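Local coordinates for putative epoxide hydrolase protein (Klebsiella pneumoniae subsp. pneumoniae, PDB 5BOV) that is a putative epoxide hydrolase of the alpha/beta-hydrolase fold that may act as a monoacylglycerol lipase, at residues 161-166 against 219-224; 173-178 against 207-212. All blocks are in the same frame, centred on the assembly; numbering follows the deposited sequence.

Contact 1 (161-166 against 219-224); sequences YFATPR and WRLGLE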
ATOM      1  N   TYR A 161      -1.211  18.070   9.561  1.00  9.90           N
ATOM      2  CA  TYR A 161      -2.404  18.014  10.404  1.00 10.19           C
ATOM      3  C   TYR A 161      -2.337  16.866  11.431  1.00 10.39           C
ATOM      4  O   TYR A 161      -2.527  17.018  12.640  1.00 10.55           O
ATOM      5  CB  TYR A 161      -3.610  17.833   9.512  1.00 10.20           C
ATOM      6  CG  TYR A 161      -4.963  17.916  10.192  1.00 10.06           C
ATOM      7  CD1 TYR A 161      -5.348  19.065  10.920  1.00 10.32           C
ATOM      8  CD2 TYR A 161      -5.901  16.948  10.062  1.00  9.95           C
ATOM      9  CE1 TYR A 161      -6.611  19.176  11.493  1.00 10.79           C
ATOM     10  CE2 TYR A 161      -7.167  17.049  10.617  1.00 10.34           C
ATOM     11  CZ  TYR A 161      -7.555  18.173  11.320  1.00 10.67           C
ATOM     12  OH  TYR A 161      -8.818  18.252  11.881  1.00 11.38           O
ATOM     13  N   PHE A 162      -2.005  15.661  10.918  1.00 10.21           N
ATOM     14  CA  PHE A 162      -1.942  14.436  11.736  1.00 10.59           C
ATOM     15  C   PHE A 162      -0.827  14.475  12.825  1.00 11.08           C
ATOM     16  O   PHE A 162      -0.846  13.721  13.770  1.00 11.01           O
ATOM     17  CB  PHE A 162      -1.788  13.164  10.881  1.00 10.38           C
ATOM     18  CG  PHE A 162      -2.959  12.873   9.949  1.00 10.26           C
ATOM     19  CD1 PHE A 162      -4.246  13.306  10.228  1.00 10.50           C
ATOM     20  CD2 PHE A 162      -2.732  12.098   8.815  1.00 10.29           C
ATOM     21  CE1 PHE A 162      -5.256  13.061   9.324  1.00 10.59           C
ATOM     22  CE2 PHE A 162      -3.750  11.825   7.924  1.00  9.89           C
ATOM     23  CZ  PHE A 162      -5.026  12.300   8.210  1.00 10.20           C
ATOM     24  N   ALA A 163       0.112  15.402  12.697  1.00 11.21           N
ATOM     25  CA  ALA A 163       1.166  15.545  13.682  1.00 11.77           C
ATOM     26  C   ALA A 163       0.677  16.223  14.971  1.00 12.50           C
ATOM     27  O   ALA A 163       1.428  16.258  15.919  1.00 13.78           O
ATOM     28  CB  ALA A 163       2.308  16.337  13.086  1.00 11.80           C
ATOM     29  N   THR A 164      -0.531  16.811  14.959  1.00 12.28           N
ATOM     30  CA  THR A 164      -1.088  17.533  16.077  1.00 12.98           C
ATOM     31  C   THR A 164      -2.219  16.795  16.743  1.00 13.54           C
ATOM     32  O   THR A 164      -2.884  15.972  16.099  1.00 13.37           O
ATOM     33  CB  THR A 164      -1.610  18.909  15.658  1.00 13.16           C
ATOM     34  OG1 THR A 164      -2.758  18.781  14.841  1.00 12.42           O
ATOM     35  CG2 THR A 164      -0.511  19.697  14.919  1.00 12.97           C
ATOM     36  N   PRO A 165      -2.460  17.040  18.039  1.00 14.90           N
ATOM     37  CA  PRO A 165      -3.619  16.429  18.676  1.00 14.62           C
ATOM     38  C   PRO A 165      -4.923  16.824  18.024  1.00 14.08           C
ATOM     39  O   PRO A 165      -5.797  15.987  17.928  1.00 14.11           O
ATOM     40  CB  PRO A 165      -3.549  16.951  20.114  1.00 15.56           C
ATOM     41  CG  PRO A 165      -2.106  17.170  20.346  1.00 15.80           C
ATOM     42  CD  PRO A 165      -1.574  17.702  19.018  1.00 15.38           C
ATOM     43  N   ARG A 166      -5.023  18.077  17.566  1.00 14.11           N
ATOM     44  CA  ARG A 166      -6.187  18.517  16.798  1.00 13.77           C
ATOM     45  C   ARG A 166      -6.436  17.660  15.540  1.00 13.29           C
ATOM     46  O   ARG A 166      -7.587  17.294  15.254  1.00 13.49           O
ATOM     47  CB  ARG A 166      -6.053  20.023  16.431  1.00 14.30           C
ATOM     48  CG  ARG A 166      -7.145  20.500  15.505  1.00 14.35           C
ATOM     49  CD  ARG A 166      -7.190  21.984  15.540  1.00 14.98           C
ATOM     50  NE  ARG A 166      -7.814  22.619  14.402  1.00 15.15           N
ATOM     51  CZ  ARG A 166      -8.042  23.911  14.315  1.00 16.28           C
ATOM     52  NH1 ARG A 166      -7.666  24.731  15.276  1.00 17.25           N
ATOM     53  NH2 ARG A 166      -8.545  24.413  13.180  1.00 16.95           N
ATOM     54  N   TRP A 219       5.585   8.958  12.307  1.00 12.96           N
ATOM     55  CA  TRP A 219       6.872   8.324  12.085  1.00 13.13           C
ATOM     56  C   TRP A 219       7.598   8.934  10.894  1.00 13.66           C
ATOM     57  O   TRP A 219       8.771   9.215  10.960  1.00 12.76           O
ATOM     58  CB  TRP A 219       6.742   6.781  11.896  1.00 13.09           C
ATOM     59  CG  TRP A 219       8.096   6.067  11.835  1.00 13.21           C
ATOM     60  CD1 TRP A 219       8.714   5.424  12.855  1.00 14.06           C
ATOM     61  CD2 TRP A 219       8.940   5.905  10.700  1.00 13.55           C
ATOM     62  NE1 TRP A 219       9.903   4.926  12.455  1.00 13.90           N
ATOM     63  CE2 TRP A 219      10.063   5.194  11.122  1.00 14.00           C
ATOM     64  CE3 TRP A 219       8.880   6.338   9.391  1.00 12.99           C
ATOM     65  CZ2 TRP A 219      11.069   4.849  10.282  1.00 14.51           C
ATOM     66  CZ3 TRP A 219       9.873   5.987   8.544  1.00 13.70           C
ATOM     67  CH2 TRP A 219      10.966   5.256   8.978  1.00 14.30           C
ATOM     68  N   ARG A 220       6.859   9.204   9.816  1.00 14.03           N
ATOM     69  CA  ARG A 220       7.441   9.670   8.591  1.00 16.51           C
ATOM     70  C   ARG A 220       8.142  11.025   8.790  1.00 15.61           C
ATOM     71  O   ARG A 220       9.143  11.283   8.152  1.00 15.74           O
ATOM     72  CB  ARG A 220       6.332   9.832   7.570  1.00 20.01           C
ATOM     73  CG  ARG A 220       6.779  10.206   6.205  1.00 25.95           C
ATOM     74  CD  ARG A 220       5.544  10.237   5.293  1.00 31.98           C
ATOM     75  NE  ARG A 220       5.868  11.029   4.103  1.00 38.51           N
ATOM     76  CZ  ARG A 220       6.579  10.597   3.089  1.00 48.10           C
ATOM     77  NH1 ARG A 220       7.040   9.340   3.061  1.00 55.28           N
ATOM     78  NH2 ARG A 220       6.824  11.428   2.086  1.00 52.10           N
ATOM     79  N   LEU A 221       7.588  11.842   9.699  1.00 15.52           N
ATOM     80  CA  LEU A 221       8.097  13.162  10.019  1.00 15.92           C
ATOM     81  C   LEU A 221       9.172  13.151  11.112  1.00 16.99           C
ATOM     82  O   LEU A 221       9.662  14.217  11.510  1.00 18.15           O
ATOM     83  CB  LEU A 221       6.948  14.069  10.403  1.00 15.70           C
ATOM     84  CG  LEU A 221       5.945  14.411   9.290  1.00 15.90           C
ATOM     85  CD1 LEU A 221       4.753  15.104   9.864  1.00 16.55           C
ATOM     86  CD2 LEU A 221       6.628  15.234   8.220  1.00 15.92           C
ATOM     87  N   GLY A 222       9.526  11.985  11.600  1.00 17.83           N
ATOM     88  CA  GLY A 222      10.524  11.865  12.637  1.00 18.95           C
ATOM     89  C   GLY A 222       9.984  12.197  14.007  1.00 19.35           C
ATOM     90  O   GLY A 222      10.770  12.478  14.897  1.00 20.20           O
ATOM     91  N   LEU A 223       8.670  12.129  14.217  1.00 18.72           N
ATOM     92  CA  LEU A 223       8.043  12.512  15.461  1.00 20.24           C
ATOM     93  C   LEU A 223       7.658  11.364  16.360  1.00 20.90           C
ATOM     94  O   LEU A 223       7.059  11.541  17.401  1.00 23.01           O
ATOM     95  CB  LEU A 223       6.803  13.361  15.170  1.00 20.49           C
ATOM     96  CG  LEU A 223       7.071  14.607  14.351  1.00 21.91           C
ATOM     97  CD1 LEU A 223       5.755  15.258  14.010  1.00 22.29           C
ATOM     98  CD2 LEU A 223       7.965  15.556  15.144  1.00 23.40           C
ATOM     99  N   GLU A 224       8.043  10.161  15.978  1.00 21.15           N
ATOM    100  CA  GLU A 224       7.731   8.969  16.744  1.00 22.53           C
ATOM    101  C   GLU A 224       8.946   8.090  16.575  1.00 22.68           C
ATOM    102  O   GLU A 224       9.486   7.990  15.487  1.00 23.34           O
ATOM    103  CB  GLU A 224       6.498   8.273  16.141  1.00 23.32           C
ATOM    104  CG  GLU A 224       5.625   7.626  17.113  1.00 25.91           C
ATOM    105  CD  GLU A 224       4.343   7.207  16.449  1.00 24.53           C
ATOM    106  OE1 GLU A 224       4.415   6.190  15.762  1.00 25.39           O
ATOM    107  OE2 GLU A 224       3.341   7.959  16.570  1.00 25.52           O
TER
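A163 and L223 are the points of closest backbone approach, their CA atoms 7.7 Å apart, and no hydrogen bond crosses between 161-166 and 219-224. A163 lies in the short turn between helix 157-162 and helix 165-173, while L223 follows the end of helix 209-220. That end is a Schellman motif: G222 takes a positive phi of 78°, and its N bonds back to W219 O at 2.9 Å. The leucines before and after it in sequence, L221 and L223, both point toward A163. The single methyl of A163 meets one branch of each: CB lies 3.7 Å from L223 CD1 and 4.2 Å from L221 CD1. L223 CG is anti to the carbonyl carbon (chi1 -57°), and CD1 extends onward from it (chi2 174°) to the alanine. All these helices belong to the helical cap inserted between sheet strands 127-133 and 247-252, as in epoxide-hydrolase-like members of the fold. The turn bearing A163 is shaped by T164, whose OG1 donates to Y161 O at 2.8 Å in the carbonyl plane; T164 N grips the same oxygen at 3.1 Å. T164 OG1 also N-caps helix 165-173 through G167 N. Close by, F162 O takes a bond from R218 NE of helix 209-220.

Contact 2 (173-178 against 207-212); sequences QNTHDF and PDHVAI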
ATOM      1  N   GLN A 173     -12.953  12.057  14.653  1.00 18.31           N
ATOM      2  CA  GLN A 173     -14.348  12.506  14.615  1.00 20.21           C
ATOM      3  C   GLN A 173     -14.984  12.484  13.205  1.00 21.22           C
ATOM      4  O   GLN A 173     -16.207  12.353  13.078  1.00 22.59           O
ATOM      5  CB  GLN A 173     -14.446  13.923  15.125  1.00 21.82           C
ATOM      6  CG  GLN A 173     -14.190  14.003  16.606  1.00 25.28           C
ATOM      7  CD  GLN A 173     -14.194  15.461  17.085  1.00 28.40           C
ATOM      8  OE1 GLN A 173     -14.835  16.357  16.475  1.00 28.72           O
ATOM      9  NE2 GLN A 173     -13.435  15.717  18.133  1.00 29.70           N
ATOM     10  N   ASN A 174     -14.159  12.724  12.186  1.00 20.48           N
ATOM     11  CA  ASN A 174     -14.591  13.019  10.830  1.00 20.49           C
ATOM     12  C   ASN A 174     -13.923  12.010   9.826  1.00 16.94           C
ATOM     13  O   ASN A 174     -13.705  12.442   8.705  1.00 15.88           O
ATOM     14  CB  ASN A 174     -14.157  14.466  10.377  1.00 22.03           C
ATOM     15  CG  ASN A 174     -14.695  15.555  11.305  1.00 23.95           C
ATOM     16  OD1 ASN A 174     -15.830  15.445  11.774  1.00 25.41           O
ATOM     17  ND2 ASN A 174     -13.894  16.619  11.563  1.00 25.85           N
ATOM     18  N   THR A 175     -13.769  10.748  10.203  1.00 16.39           N
ATOM     19  CA  THR A 175     -12.966   9.818   9.386  1.00 14.87           C
ATOM     20  C   THR A 175     -13.541   9.734   7.977  1.00 14.18           C
ATOM     21  O   THR A 175     -12.828   9.862   6.958  1.00 12.63           O
ATOM     22  CB  THR A 175     -12.858   8.443   9.966  1.00 15.42           C
ATOM     23  OG1 THR A 175     -12.625   8.527  11.356  1.00 18.25           O
ATOM     24  CG2 THR A 175     -11.848   7.668   9.265  1.00 15.51           C
ATOM     25  N   HIS A 176     -14.854   9.454   7.882  1.00 13.40           N
ATOM     26  CA  HIS A 176     -15.471   9.314   6.596  1.00 13.00           C
ATOM     27  C   HIS A 176     -15.326  10.519   5.699  1.00 12.96           C
ATOM     28  O   HIS A 176     -14.920  10.470   4.523  1.00 11.37           O
ATOM     29  CB  HIS A 176     -17.013   9.006   6.883  1.00 13.40           C
ATOM     30  CG  HIS A 176     -17.829   8.800   5.669  1.00 14.19           C
ATOM     31  ND1 HIS A 176     -18.216   9.818   4.828  1.00 15.46           N
ATOM     32  CD2 HIS A 176     -18.367   7.664   5.159  1.00 14.09           C
ATOM     33  CE1 HIS A 176     -18.949   9.321   3.840  1.00 15.16           C
ATOM     34  NE2 HIS A 176     -19.060   8.026   4.035  1.00 15.44           N
ATOM     35  N   ASP A 177     -15.722  11.697   6.180  1.00 12.89           N
ATOM     36  CA  ASP A 177     -15.602  12.906   5.401  1.00 13.77           C
ATOM     37  C   ASP A 177     -14.164  13.295   5.040  1.00 12.02           C
ATOM     38  O   ASP A 177     -13.899  13.829   3.988  1.00 11.47           O
ATOM     39  CB  ASP A 177     -16.271  14.092   6.095  1.00 15.62           C
ATOM     40  CG  ASP A 177     -17.808  13.926   6.190  1.00 17.77           C
ATOM     41  OD1 ASP A 177     -18.393  13.084   5.480  1.00 19.49           O
ATOM     42  OD2 ASP A 177     -18.373  14.681   7.034  1.00 20.99           O
ATOM     43  N   PHE A 178     -13.274  13.040   5.969  1.00 11.23           N
ATOM     44  CA  PHE A 178     -11.871  13.401   5.784  1.00 10.42           C
ATOM     45  C   PHE A 178     -11.258  12.502   4.695  1.00  9.99           C
ATOM     46  O   PHE A 178     -10.691  13.027   3.723  1.00  9.98           O
ATOM     47  CB  PHE A 178     -11.084  13.289   7.092  1.00 10.32           C
ATOM     48  CG  PHE A 178      -9.737  13.961   7.019  1.00 10.20           C
ATOM     49  CD1 PHE A 178      -8.687  13.427   6.315  1.00  9.91           C
ATOM     50  CD2 PHE A 178      -9.523  15.170   7.665  1.00 10.60           C
ATOM     51  CE1 PHE A 178      -7.462  14.078   6.212  1.00  9.86           C
ATOM     52  CE2 PHE A 178      -8.286  15.806   7.571  1.00 10.46           C
ATOM     53  CZ  PHE A 178      -7.266  15.304   6.819  1.00 10.45           C
ATOM     54  N   PRO A 207     -11.128  -0.195  14.569  1.00 14.26           N
ATOM     55  CA  PRO A 207     -10.796   0.579  15.775  1.00 15.36           C
ATOM     56  C   PRO A 207      -9.338   1.024  15.911  1.00 14.69           C
ATOM     57  O   PRO A 207      -9.047   1.920  16.706  1.00 15.06           O
ATOM     58  CB  PRO A 207     -11.154  -0.374  16.916  1.00 16.07           C
ATOM     59  CG  PRO A 207     -11.225  -1.708  16.342  1.00 16.40           C
ATOM     60  CD  PRO A 207     -11.644  -1.534  14.874  1.00 15.22           C
ATOM     61  N   ASP A 208      -8.456   0.458  15.094  1.00 13.77           N
ATOM     62  CA  ASP A 208      -7.081   0.881  15.061  1.00 13.84           C
ATOM     63  C   ASP A 208      -6.767   1.867  13.914  1.00 12.74           C
ATOM     64  O   ASP A 208      -5.620   2.316  13.816  1.00 12.35           O
ATOM     65  CB  ASP A 208      -6.183  -0.337  14.808  1.00 14.45           C
ATOM     66  CG  ASP A 208      -6.367  -1.468  15.848  1.00 16.34           C
ATOM     67  OD1 ASP A 208      -6.446  -1.091  17.043  1.00 17.50           O
ATOM     68  OD2 ASP A 208      -6.400  -2.655  15.415  1.00 19.10           O
ATOM     69  N   HIS A 209      -7.740   2.174  13.039  1.00 11.53           N
ATOM     70  CA  HIS A 209      -7.404   2.901  11.844  1.00 10.81           C
ATOM     71  C   HIS A 209      -6.787   4.288  12.129  1.00 10.81           C
ATOM     72  O   HIS A 209      -5.823   4.689  11.496  1.00 10.30           O
ATOM     73  CB  HIS A 209      -8.645   3.082  10.963  1.00 10.77           C
ATOM     74  CG  HIS A 209      -8.329   3.840   9.700  1.00 10.20           C
ATOM     75  ND1 HIS A 209      -7.518   3.314   8.728  1.00  9.66           N
ATOM     76  CD2 HIS A 209      -8.594   5.109   9.348  1.00 10.12           C
ATOM     77  CE1 HIS A 209      -7.328   4.230   7.797  1.00  9.85           C
ATOM     78  NE2 HIS A 209      -7.968   5.331   8.175  1.00 10.24           N
ATOM     79  N   VAL A 210      -7.386   4.996  13.061  1.00 10.54           N
ATOM     80  CA  VAL A 210      -6.865   6.332  13.380  1.00 10.75           C
ATOM     81  C   VAL A 210      -5.489   6.204  13.916  1.00 10.49           C
ATOM     82  O   VAL A 210      -4.582   6.974  13.489  1.00 10.02           O
ATOM     83  CB  VAL A 210      -7.806   7.104  14.331  1.00 11.51           C
ATOM     84  CG1 VAL A 210      -7.170   8.393  14.842  1.00 11.67           C
ATOM     85  CG2 VAL A 210      -9.105   7.410  13.609  1.00 12.12           C
ATOM     86  N   ALA A 211      -5.306   5.308  14.911  1.00 10.90           N
ATOM     87  CA  ALA A 211      -4.023   5.206  15.552  1.00 10.92           C
ATOM     88  C   ALA A 211      -2.938   4.878  14.515  1.00 10.51           C
ATOM     89  O   ALA A 211      -1.834   5.436  14.544  1.00 10.80           O
ATOM     90  CB  ALA A 211      -4.038   4.173  16.654  1.00 11.83           C
ATOM     91  N   ILE A 212      -3.228   3.946  13.601  1.00  9.99           N
ATOM     92  CA  ILE A 212      -2.245   3.530  12.581  1.00  9.88           C
ATOM     93  C   ILE A 212      -1.953   4.689  11.638  1.00  9.80           C
ATOM     94  O   ILE A 212      -0.769   4.917  11.256  1.00  9.46           O
ATOM     95  CB  ILE A 212      -2.715   2.282  11.811  1.00 10.33           C
ATOM     96  CG1 ILE A 212      -2.783   1.089  12.750  1.00 10.56           C
ATOM     97  CG2 ILE A 212      -1.791   1.970  10.630  1.00 10.27           C
ATOM     98  CD1 ILE A 212      -1.481   0.667  13.380  1.00 11.21           C
TER
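T175, in the first turn of helix 175-186, faces H209 and V210 in the first turn of helix 209-220, with its CA 8.1 Å from that of V210. Along the second segment, D208 comes just ahead of the helix; its carboxylate turns to the other side and forms a salt bridge through OD1 with R81, while D208 O receives I212 N at 2.9 Å. H209 follows; its CG lies opposite the backbone N (chi1 180°), which brings CD2 up to the T175 methyl. That methyl, CG2, stands 4.1 Å from H209 CD2, approaching the ring obliquely. Both ring nitrogens are engaged, ND1 with G68 O and NE2 with Y171 OH, which fixes the imidazole in rotation; Y171 O, in the preceding helix, also takes the T175 hydroxyl, so one tyrosine holds both residues. V210 comes next: its methyl CG2 lies 4.3 Å from T175 OG1, a loose approach of a methyl to a hydroxyl. Within the helical cap, V210 also packs on E168, Y171 and R172 of helix 165-173, whereas on the sheet side I212 lies against R67 and F74 of strand 59-74, and H209 reaches that strand through G68 O and, edge to face, the ring of Y69.

How the contacts relate
Coming from the N terminus, the chain lays down the central sheet as far as strand 127-133 before entering the helical cap. Contact 1 closes the outer loop, joining the turn between helices 157-162 and 165-173 to the chain just past helix 209-220. Contact 2, nested inside it without crossing, closes the inner loop and joins the start of helix 175-186 to the start of helix 209-220. That last helix thus serves both, and the centres lie about 15 Å apart. On the facing side the two sites meet directly: the F178 ring packs on Y161 and F162, with F162 CZ 3.6 Å from F178 CE1. Afterwards the chain returns to the sheet at strand 247-252.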